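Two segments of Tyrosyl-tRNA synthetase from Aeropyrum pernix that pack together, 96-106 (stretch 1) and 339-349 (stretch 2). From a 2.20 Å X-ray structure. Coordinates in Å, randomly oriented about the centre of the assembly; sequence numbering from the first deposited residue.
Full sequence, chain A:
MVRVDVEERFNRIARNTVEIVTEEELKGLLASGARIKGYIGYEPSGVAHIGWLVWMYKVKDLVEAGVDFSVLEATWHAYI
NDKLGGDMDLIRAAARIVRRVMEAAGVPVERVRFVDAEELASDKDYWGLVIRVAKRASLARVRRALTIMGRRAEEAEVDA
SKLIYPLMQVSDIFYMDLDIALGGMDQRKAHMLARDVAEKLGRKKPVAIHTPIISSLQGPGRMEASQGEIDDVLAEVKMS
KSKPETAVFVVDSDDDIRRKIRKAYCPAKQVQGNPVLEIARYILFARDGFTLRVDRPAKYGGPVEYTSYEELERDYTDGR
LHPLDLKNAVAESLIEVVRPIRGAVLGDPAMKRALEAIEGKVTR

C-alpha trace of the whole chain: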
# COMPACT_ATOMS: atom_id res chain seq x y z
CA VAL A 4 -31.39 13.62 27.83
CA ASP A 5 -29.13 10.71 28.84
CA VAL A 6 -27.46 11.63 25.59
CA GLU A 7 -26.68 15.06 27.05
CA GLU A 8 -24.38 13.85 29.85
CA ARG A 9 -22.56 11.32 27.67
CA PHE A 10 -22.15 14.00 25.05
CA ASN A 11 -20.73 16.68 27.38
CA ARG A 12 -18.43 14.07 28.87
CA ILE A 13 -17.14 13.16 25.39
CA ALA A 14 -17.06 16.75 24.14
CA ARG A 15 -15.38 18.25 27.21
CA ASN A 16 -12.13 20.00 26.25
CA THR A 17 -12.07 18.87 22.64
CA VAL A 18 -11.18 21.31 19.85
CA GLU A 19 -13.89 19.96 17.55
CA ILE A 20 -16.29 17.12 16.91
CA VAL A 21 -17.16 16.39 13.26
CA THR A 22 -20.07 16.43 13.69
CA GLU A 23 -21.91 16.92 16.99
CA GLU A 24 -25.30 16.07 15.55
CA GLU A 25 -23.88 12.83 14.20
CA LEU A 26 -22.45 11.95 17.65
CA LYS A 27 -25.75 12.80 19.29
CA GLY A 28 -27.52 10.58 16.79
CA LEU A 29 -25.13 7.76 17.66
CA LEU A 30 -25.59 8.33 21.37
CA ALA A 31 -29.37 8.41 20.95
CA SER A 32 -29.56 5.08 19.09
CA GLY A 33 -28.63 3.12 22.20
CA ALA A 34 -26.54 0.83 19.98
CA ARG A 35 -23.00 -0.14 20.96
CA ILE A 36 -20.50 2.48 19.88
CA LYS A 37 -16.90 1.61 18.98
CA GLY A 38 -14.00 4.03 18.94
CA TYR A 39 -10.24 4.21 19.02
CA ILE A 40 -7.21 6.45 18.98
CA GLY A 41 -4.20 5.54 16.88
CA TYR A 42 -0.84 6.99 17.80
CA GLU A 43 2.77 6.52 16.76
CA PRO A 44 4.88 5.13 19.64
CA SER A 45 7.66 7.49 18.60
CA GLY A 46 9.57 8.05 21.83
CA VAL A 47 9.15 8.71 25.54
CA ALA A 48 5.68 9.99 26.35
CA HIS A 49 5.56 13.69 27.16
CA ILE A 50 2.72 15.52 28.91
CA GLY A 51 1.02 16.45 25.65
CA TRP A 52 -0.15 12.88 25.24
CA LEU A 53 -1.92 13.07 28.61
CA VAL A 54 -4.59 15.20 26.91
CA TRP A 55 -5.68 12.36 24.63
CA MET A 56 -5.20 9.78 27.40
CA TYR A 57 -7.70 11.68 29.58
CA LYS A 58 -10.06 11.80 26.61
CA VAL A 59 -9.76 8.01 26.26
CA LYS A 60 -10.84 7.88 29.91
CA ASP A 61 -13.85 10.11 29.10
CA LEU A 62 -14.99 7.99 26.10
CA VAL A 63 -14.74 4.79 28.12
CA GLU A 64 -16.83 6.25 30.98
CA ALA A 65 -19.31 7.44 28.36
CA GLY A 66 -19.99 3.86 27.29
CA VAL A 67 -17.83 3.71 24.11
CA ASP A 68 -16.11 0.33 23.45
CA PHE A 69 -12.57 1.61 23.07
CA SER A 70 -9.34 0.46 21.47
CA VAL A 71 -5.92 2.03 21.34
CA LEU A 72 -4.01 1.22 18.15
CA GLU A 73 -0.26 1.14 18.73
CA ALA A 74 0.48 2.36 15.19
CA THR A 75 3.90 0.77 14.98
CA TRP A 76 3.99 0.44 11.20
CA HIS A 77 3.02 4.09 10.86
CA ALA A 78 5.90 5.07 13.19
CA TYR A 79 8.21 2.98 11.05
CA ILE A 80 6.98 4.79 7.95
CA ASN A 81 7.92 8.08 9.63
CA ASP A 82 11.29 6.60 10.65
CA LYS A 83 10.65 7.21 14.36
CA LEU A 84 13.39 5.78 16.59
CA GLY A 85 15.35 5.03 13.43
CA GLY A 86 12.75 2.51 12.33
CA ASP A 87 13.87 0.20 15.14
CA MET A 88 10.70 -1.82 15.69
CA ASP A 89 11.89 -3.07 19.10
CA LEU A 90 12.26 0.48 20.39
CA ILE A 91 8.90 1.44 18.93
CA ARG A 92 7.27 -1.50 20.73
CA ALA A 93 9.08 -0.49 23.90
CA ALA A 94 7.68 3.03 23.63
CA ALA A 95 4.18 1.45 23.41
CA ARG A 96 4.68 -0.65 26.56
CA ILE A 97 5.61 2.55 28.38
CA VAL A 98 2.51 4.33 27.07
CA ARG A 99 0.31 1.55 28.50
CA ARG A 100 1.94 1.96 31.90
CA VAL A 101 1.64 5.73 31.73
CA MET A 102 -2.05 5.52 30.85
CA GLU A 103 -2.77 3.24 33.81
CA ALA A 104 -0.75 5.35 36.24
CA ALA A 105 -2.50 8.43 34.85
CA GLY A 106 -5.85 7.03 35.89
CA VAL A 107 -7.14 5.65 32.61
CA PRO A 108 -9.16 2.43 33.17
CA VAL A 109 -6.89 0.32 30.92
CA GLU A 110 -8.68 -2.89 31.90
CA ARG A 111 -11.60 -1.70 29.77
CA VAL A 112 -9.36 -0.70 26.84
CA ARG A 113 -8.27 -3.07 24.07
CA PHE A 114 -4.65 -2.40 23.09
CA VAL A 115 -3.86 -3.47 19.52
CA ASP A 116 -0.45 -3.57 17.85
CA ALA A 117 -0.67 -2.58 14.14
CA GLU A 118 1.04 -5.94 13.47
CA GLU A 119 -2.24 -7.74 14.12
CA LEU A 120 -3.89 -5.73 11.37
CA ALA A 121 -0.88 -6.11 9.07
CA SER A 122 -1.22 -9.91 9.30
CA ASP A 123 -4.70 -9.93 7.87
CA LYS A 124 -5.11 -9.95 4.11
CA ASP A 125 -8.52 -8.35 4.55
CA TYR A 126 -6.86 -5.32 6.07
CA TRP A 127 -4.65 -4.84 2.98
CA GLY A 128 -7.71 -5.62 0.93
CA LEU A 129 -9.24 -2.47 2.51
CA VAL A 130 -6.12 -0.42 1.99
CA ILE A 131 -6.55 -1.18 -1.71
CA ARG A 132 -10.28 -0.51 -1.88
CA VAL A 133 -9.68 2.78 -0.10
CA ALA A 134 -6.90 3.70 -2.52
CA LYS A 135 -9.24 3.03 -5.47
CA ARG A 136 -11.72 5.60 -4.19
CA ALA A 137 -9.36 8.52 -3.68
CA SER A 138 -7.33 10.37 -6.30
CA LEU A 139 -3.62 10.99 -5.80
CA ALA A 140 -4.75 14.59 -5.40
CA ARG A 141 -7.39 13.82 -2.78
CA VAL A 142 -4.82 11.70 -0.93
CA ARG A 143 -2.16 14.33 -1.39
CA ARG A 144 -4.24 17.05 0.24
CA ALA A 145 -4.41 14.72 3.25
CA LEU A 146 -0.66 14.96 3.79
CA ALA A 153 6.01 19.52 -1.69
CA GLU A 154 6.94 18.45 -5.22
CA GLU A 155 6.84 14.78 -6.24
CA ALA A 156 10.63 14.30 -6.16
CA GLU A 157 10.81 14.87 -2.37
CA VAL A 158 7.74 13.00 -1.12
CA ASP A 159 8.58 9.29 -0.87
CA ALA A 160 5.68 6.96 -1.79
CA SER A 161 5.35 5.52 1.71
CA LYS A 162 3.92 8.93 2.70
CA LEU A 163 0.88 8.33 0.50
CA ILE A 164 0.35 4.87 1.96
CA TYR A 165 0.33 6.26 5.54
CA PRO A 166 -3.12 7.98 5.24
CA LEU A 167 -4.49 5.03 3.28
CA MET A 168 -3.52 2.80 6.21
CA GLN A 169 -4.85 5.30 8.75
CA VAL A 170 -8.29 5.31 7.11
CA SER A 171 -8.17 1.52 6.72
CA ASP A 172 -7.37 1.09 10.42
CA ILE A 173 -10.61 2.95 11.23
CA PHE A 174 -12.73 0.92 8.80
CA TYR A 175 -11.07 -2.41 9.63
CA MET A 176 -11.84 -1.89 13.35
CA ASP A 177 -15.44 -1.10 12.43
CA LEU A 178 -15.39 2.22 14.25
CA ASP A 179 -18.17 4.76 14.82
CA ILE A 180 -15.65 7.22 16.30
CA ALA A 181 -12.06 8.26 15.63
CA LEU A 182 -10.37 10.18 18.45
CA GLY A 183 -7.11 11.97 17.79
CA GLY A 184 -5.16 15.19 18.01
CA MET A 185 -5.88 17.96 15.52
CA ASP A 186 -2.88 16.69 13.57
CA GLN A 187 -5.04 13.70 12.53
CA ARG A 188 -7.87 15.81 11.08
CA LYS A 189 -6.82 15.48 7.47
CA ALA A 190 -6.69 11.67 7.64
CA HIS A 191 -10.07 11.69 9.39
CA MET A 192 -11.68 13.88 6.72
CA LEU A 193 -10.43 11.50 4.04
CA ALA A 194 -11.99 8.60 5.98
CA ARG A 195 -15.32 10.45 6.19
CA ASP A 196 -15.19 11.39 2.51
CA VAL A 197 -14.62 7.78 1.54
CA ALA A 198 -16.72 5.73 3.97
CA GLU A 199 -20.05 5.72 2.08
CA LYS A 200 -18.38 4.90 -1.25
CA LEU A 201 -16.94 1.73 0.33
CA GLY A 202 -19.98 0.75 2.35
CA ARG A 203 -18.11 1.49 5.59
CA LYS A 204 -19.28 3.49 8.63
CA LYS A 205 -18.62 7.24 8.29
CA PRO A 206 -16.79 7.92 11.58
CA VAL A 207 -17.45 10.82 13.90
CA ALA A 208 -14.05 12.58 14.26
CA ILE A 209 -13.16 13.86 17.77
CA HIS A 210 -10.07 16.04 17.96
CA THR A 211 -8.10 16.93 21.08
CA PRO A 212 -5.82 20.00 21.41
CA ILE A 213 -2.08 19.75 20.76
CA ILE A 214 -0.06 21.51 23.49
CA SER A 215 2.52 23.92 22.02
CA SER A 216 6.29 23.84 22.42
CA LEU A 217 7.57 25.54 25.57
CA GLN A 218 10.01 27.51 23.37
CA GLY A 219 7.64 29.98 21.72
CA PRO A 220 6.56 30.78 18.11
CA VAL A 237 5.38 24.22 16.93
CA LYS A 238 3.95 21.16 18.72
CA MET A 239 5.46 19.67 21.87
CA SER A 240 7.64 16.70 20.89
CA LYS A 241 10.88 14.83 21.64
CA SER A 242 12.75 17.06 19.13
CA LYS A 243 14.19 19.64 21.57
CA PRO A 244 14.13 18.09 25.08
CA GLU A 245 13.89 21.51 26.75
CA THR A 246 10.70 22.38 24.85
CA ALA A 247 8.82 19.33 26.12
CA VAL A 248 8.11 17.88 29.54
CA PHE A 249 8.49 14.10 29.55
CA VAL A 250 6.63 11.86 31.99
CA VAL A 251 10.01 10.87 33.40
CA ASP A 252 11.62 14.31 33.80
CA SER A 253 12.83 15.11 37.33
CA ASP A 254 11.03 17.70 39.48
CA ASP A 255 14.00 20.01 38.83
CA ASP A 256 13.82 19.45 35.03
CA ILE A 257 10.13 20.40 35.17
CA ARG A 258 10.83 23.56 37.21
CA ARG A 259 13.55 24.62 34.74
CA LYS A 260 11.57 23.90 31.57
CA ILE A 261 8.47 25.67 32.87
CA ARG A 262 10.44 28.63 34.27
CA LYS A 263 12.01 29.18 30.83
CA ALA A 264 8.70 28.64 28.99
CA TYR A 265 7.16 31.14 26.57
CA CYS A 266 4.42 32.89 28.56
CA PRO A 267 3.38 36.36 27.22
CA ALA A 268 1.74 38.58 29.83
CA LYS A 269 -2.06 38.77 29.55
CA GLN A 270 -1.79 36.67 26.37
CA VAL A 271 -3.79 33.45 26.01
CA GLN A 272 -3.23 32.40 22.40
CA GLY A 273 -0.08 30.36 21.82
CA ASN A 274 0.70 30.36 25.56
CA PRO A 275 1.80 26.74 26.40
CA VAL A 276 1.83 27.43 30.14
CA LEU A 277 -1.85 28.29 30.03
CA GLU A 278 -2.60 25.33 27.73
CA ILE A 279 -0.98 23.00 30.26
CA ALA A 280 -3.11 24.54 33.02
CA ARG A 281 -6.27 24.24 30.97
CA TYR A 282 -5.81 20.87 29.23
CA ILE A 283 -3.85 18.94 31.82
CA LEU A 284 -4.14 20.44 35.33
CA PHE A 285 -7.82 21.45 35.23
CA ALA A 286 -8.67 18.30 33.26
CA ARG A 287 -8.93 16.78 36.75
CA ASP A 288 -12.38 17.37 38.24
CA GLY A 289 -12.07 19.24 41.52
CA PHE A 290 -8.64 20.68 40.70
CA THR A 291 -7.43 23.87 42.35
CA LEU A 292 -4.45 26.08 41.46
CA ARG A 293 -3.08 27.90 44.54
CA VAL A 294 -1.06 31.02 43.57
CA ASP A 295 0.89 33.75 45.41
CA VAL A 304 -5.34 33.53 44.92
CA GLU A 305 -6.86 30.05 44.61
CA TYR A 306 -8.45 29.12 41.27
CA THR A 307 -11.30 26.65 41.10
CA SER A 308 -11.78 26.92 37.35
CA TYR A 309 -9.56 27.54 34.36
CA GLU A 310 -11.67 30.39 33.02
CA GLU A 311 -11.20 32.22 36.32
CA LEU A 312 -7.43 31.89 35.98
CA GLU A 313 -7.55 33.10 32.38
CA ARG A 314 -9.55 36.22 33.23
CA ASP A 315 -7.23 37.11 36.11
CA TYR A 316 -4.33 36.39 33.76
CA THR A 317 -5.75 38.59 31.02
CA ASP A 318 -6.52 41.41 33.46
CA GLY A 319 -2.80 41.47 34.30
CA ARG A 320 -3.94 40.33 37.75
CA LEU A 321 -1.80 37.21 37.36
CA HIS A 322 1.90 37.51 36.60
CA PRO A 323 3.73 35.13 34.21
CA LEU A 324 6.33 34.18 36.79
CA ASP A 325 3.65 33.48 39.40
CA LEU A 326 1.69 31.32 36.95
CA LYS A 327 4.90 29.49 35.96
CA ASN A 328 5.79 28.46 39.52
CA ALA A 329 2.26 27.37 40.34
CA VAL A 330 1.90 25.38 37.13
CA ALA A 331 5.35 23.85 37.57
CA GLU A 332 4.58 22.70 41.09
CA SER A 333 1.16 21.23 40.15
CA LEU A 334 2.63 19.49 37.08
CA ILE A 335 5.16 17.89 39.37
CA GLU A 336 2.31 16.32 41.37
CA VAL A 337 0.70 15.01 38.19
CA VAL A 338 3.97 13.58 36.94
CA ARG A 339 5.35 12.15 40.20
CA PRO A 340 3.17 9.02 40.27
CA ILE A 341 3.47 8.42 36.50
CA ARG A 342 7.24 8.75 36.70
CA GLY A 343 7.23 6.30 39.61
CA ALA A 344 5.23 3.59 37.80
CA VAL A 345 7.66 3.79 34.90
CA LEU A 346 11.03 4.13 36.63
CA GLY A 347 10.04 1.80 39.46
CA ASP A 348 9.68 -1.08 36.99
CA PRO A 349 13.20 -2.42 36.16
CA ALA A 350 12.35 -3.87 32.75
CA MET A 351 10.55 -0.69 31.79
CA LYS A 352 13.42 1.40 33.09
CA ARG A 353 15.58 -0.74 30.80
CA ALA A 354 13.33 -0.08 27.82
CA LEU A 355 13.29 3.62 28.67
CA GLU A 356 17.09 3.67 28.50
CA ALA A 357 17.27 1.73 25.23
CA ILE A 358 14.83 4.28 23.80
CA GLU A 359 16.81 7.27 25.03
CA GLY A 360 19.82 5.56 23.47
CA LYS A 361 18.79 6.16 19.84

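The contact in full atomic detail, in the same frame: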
# COMPACT_ATOMS: atom_id res chain seq x y z
N ARG A 96 4.86 -0.03 25.25
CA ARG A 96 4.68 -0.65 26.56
C ARG A 96 4.71 0.44 27.64
O ARG A 96 3.99 0.38 28.62
CB ARG A 96 5.79 -1.66 26.86
CG ARG A 96 5.81 -2.86 25.93
CD ARG A 96 6.56 -4.01 26.60
NE ARG A 96 7.98 -3.70 26.78
CZ ARG A 96 8.88 -3.75 25.81
NH1 ARG A 96 8.52 -4.09 24.57
NH2 ARG A 96 10.15 -3.44 26.07
N ILE A 97 5.53 1.46 27.43
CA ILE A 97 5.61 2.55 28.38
C ILE A 97 4.30 3.36 28.37
O ILE A 97 3.77 3.72 29.42
CB ILE A 97 6.81 3.45 28.06
CG1 ILE A 97 8.10 2.66 28.32
CG2 ILE A 97 6.80 4.70 28.94
CD1 ILE A 97 9.38 3.40 27.97
N VAL A 98 3.76 3.61 27.18
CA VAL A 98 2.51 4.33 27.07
C VAL A 98 1.41 3.60 27.85
O VAL A 98 0.62 4.24 28.54
CB VAL A 98 2.11 4.51 25.57
CG1 VAL A 98 0.63 4.89 25.42
CG2 VAL A 98 3.02 5.61 24.95
N ARG A 99 1.35 2.27 27.76
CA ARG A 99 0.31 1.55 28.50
C ARG A 99 0.44 1.78 30.00
O ARG A 99 -0.56 1.96 30.71
CB ARG A 99 0.35 0.04 28.25
CG ARG A 99 -0.26 -0.38 26.94
CD ARG A 99 -0.28 -1.89 26.78
NE ARG A 99 0.42 -2.27 25.55
CZ ARG A 99 1.52 -3.01 25.51
NH1 ARG A 99 2.06 -3.49 26.62
NH2 ARG A 99 2.11 -3.25 24.34
N ARG A 100 1.68 1.77 30.48
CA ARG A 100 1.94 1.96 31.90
C ARG A 100 1.60 3.38 32.32
O ARG A 100 1.08 3.60 33.40
CB ARG A 100 3.41 1.66 32.22
CG ARG A 100 3.80 1.86 33.69
CD ARG A 100 2.92 1.04 34.62
NE ARG A 100 2.93 -0.37 34.26
CZ ARG A 100 3.98 -1.17 34.38
NH1 ARG A 100 5.12 -0.68 34.86
NH2 ARG A 100 3.91 -2.44 33.99
N VAL A 101 1.92 4.33 31.45
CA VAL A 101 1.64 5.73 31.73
C VAL A 101 0.13 5.94 31.80
O VAL A 101 -0.36 6.63 32.70
CB VAL A 101 2.21 6.65 30.63
CG1 VAL A 101 1.62 8.06 30.78
CG2 VAL A 101 3.75 6.69 30.71
N MET A 102 -0.61 5.35 30.86
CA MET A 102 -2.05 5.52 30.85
C MET A 102 -2.70 5.00 32.13
O MET A 102 -3.58 5.65 32.68
CB MET A 102 -2.68 4.83 29.63
CG MET A 102 -2.41 5.56 28.33
SD MET A 102 -3.02 4.68 26.89
CE MET A 102 -4.84 4.95 27.03
N GLU A 103 -2.25 3.85 32.59
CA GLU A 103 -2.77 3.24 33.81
C GLU A 103 -2.46 4.14 35.00
O GLU A 103 -3.36 4.53 35.76
CB GLU A 103 -2.12 1.87 34.01
CG GLU A 103 -2.29 1.28 35.41
CD GLU A 103 -1.82 -0.17 35.51
OE1 GLU A 103 -2.67 -1.07 35.52
OE2 GLU A 103 -0.59 -0.41 35.56
N ALA A 104 -1.19 4.49 35.15
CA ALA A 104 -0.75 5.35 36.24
C ALA A 104 -1.40 6.72 36.16
O ALA A 104 -1.47 7.43 37.16
CB ALA A 104 0.76 5.49 36.20
N ALA A 105 -1.87 7.12 34.98
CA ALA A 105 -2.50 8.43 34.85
C ALA A 105 -3.97 8.35 35.24
O ALA A 105 -4.66 9.36 35.33
CB ALA A 105 -2.37 8.96 33.41
N GLY A 106 -4.47 7.15 35.49
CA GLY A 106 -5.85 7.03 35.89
C GLY A 106 -6.79 6.52 34.83
O GLY A 106 -7.99 6.44 35.06
N ARG A 339 4.75 13.00 39.18
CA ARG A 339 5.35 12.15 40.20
C ARG A 339 4.91 10.69 40.16
O ARG A 339 5.74 9.80 40.01
CB ARG A 339 5.10 12.76 41.59
CG ARG A 339 5.77 12.01 42.73
CD ARG A 339 5.87 12.91 43.98
NE ARG A 339 6.84 14.00 43.81
CZ ARG A 339 6.74 15.19 44.39
NH1 ARG A 339 5.70 15.46 45.18
NH2 ARG A 339 7.66 16.13 44.17
N PRO A 340 3.60 10.42 40.30
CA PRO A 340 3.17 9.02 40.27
C PRO A 340 3.38 8.30 38.92
O PRO A 340 3.64 7.10 38.90
CB PRO A 340 1.69 9.09 40.68
CG PRO A 340 1.28 10.45 40.24
CD PRO A 340 2.47 11.30 40.62
N ILE A 341 3.25 9.02 37.81
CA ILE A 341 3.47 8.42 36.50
C ILE A 341 4.94 8.03 36.36
O ILE A 341 5.28 6.93 35.91
CB ILE A 341 3.10 9.39 35.38
CG1 ILE A 341 1.60 9.71 35.50
CG2 ILE A 341 3.45 8.79 34.01
CD1 ILE A 341 1.13 10.81 34.60
N ARG A 342 5.81 8.96 36.75
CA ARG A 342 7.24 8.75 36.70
C ARG A 342 7.60 7.53 37.56
O ARG A 342 8.43 6.69 37.16
CB ARG A 342 7.96 9.98 37.23
CG ARG A 342 9.48 9.93 37.15
CD ARG A 342 10.05 11.27 37.57
NE ARG A 342 9.58 11.62 38.90
CZ ARG A 342 9.40 12.86 39.34
NH1 ARG A 342 9.64 13.92 38.57
NH2 ARG A 342 8.95 13.03 40.57
N GLY A 343 6.97 7.42 38.72
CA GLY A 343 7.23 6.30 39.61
C GLY A 343 6.87 4.94 39.01
O GLY A 343 7.65 3.99 39.10
N ALA A 344 5.68 4.84 38.41
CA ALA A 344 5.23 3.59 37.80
C ALA A 344 6.16 3.15 36.68
O ALA A 344 6.33 1.96 36.44
CB ALA A 344 3.81 3.75 37.26
N VAL A 345 6.76 4.11 35.99
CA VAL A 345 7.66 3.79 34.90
C VAL A 345 9.07 3.45 35.39
O VAL A 345 9.60 2.38 35.08
CB VAL A 345 7.78 4.96 33.91
CG1 VAL A 345 8.83 4.64 32.83
CG2 VAL A 345 6.41 5.24 33.29
N LEU A 346 9.68 4.35 36.15
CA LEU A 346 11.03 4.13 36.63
C LEU A 346 11.13 3.04 37.68
O LEU A 346 12.16 2.40 37.81
CB LEU A 346 11.63 5.43 37.19
CG LEU A 346 11.73 6.61 36.21
CD1 LEU A 346 12.44 7.77 36.89
CD2 LEU A 346 12.50 6.21 34.95
N GLY A 347 10.05 2.82 38.43
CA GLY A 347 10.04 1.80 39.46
C GLY A 347 9.89 0.38 38.94
O GLY A 347 9.81 -0.56 39.73
N ASP A 348 9.81 0.23 37.62
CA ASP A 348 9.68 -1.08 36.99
C ASP A 348 10.98 -1.27 36.23
O ASP A 348 11.18 -0.68 35.17
CB ASP A 348 8.51 -1.08 36.02
CG ASP A 348 8.43 -2.37 35.20
OD1 ASP A 348 9.46 -2.82 34.65
OD2 ASP A 348 7.32 -2.93 35.09
N PRO A 349 11.89 -2.11 36.75
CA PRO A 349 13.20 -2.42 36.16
C PRO A 349 13.24 -2.66 34.65
O PRO A 349 14.03 -2.04 33.94
CB PRO A 349 13.65 -3.64 36.96
CG PRO A 349 13.09 -3.36 38.32
CD PRO A 349 11.67 -2.93 37.96

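The apolar centre of this contact is built from branched aliphatic side chains that interleave between two helices. Val101 sits in the middle: its CG1 lies 3.8 Å from CG2 of Ile341, while its CG2 lies between Ile341 and Val345, 3.9 Å from Ile341 CG2 and 4.0 Å from Val345 CG2. Ile341 and Val345, one helical turn apart, leave a place for a valine to touch both. One turn before Val101, Ile97 extends the seam more loosely, with its CG2 4.4 Å from CG1 of Val345. These CA-to-CB bonds all point sideways, and the branches complete the contact from the flank.

Where the backbones come nearest, one side offers only a methyl. The helix axes approach to 8.8 Å and run roughly antiparallel, at 139° between their N-to-C directions. The CA atoms of Ala104 and Ile341 are 5.2 Å apart, whereas those of Arg100 and Val345 are 6.7 Å apart. Ala104 points directly toward the other helix, and its CB packs 4.0 Å from CA of Ile341 and 3.7 Å from CB of Ala344. The methyl thus rests against backbone as well as side chain, and two alanines face each other. Ala105 adds a lighter touch, its CB 4.1 Å from CD1 of Ile341, before Gly106, the first residue to leave helical phi/psi, adopts positive phi in a Schellman motif, a conformation suited to glycine.

Arg100 carries the contact from grease to charge. Its CA-to-CB bond points toward the other stretch, and its aliphatic part does apolar work first: Arg100 CD lies 3.9 Å from CB of Ala344 and Arg100 CG 4.3 Å from CG2 of Val345. With chi1 t and chi2 and chi3 both p, the chain bends to bring its guanidinium to the end of the facing helix. There Arg100 NH1 forms a salt bridge with Asp348, 3.2 Å from OD2 and with a nearly straight hydrogen bond of 167°. The same Arg100 NH1 makes a weak hydrogen bond to the carbonyl O of Ala344 at 3.3 Å. Both acceptors lie near the guanidinium plane, at its edge, where N-H groups point. Asp348 also serves as an N-cap, its side chain capping a backbone N just past the stretch. Within its own helix, Arg100 NE forms a long salt bridge with OE2 of Glu103, at 3.8 Å.

The rule is economical: branched residues fill the seam, small ones lie where the helices run close, and one arginine spans both chemistries.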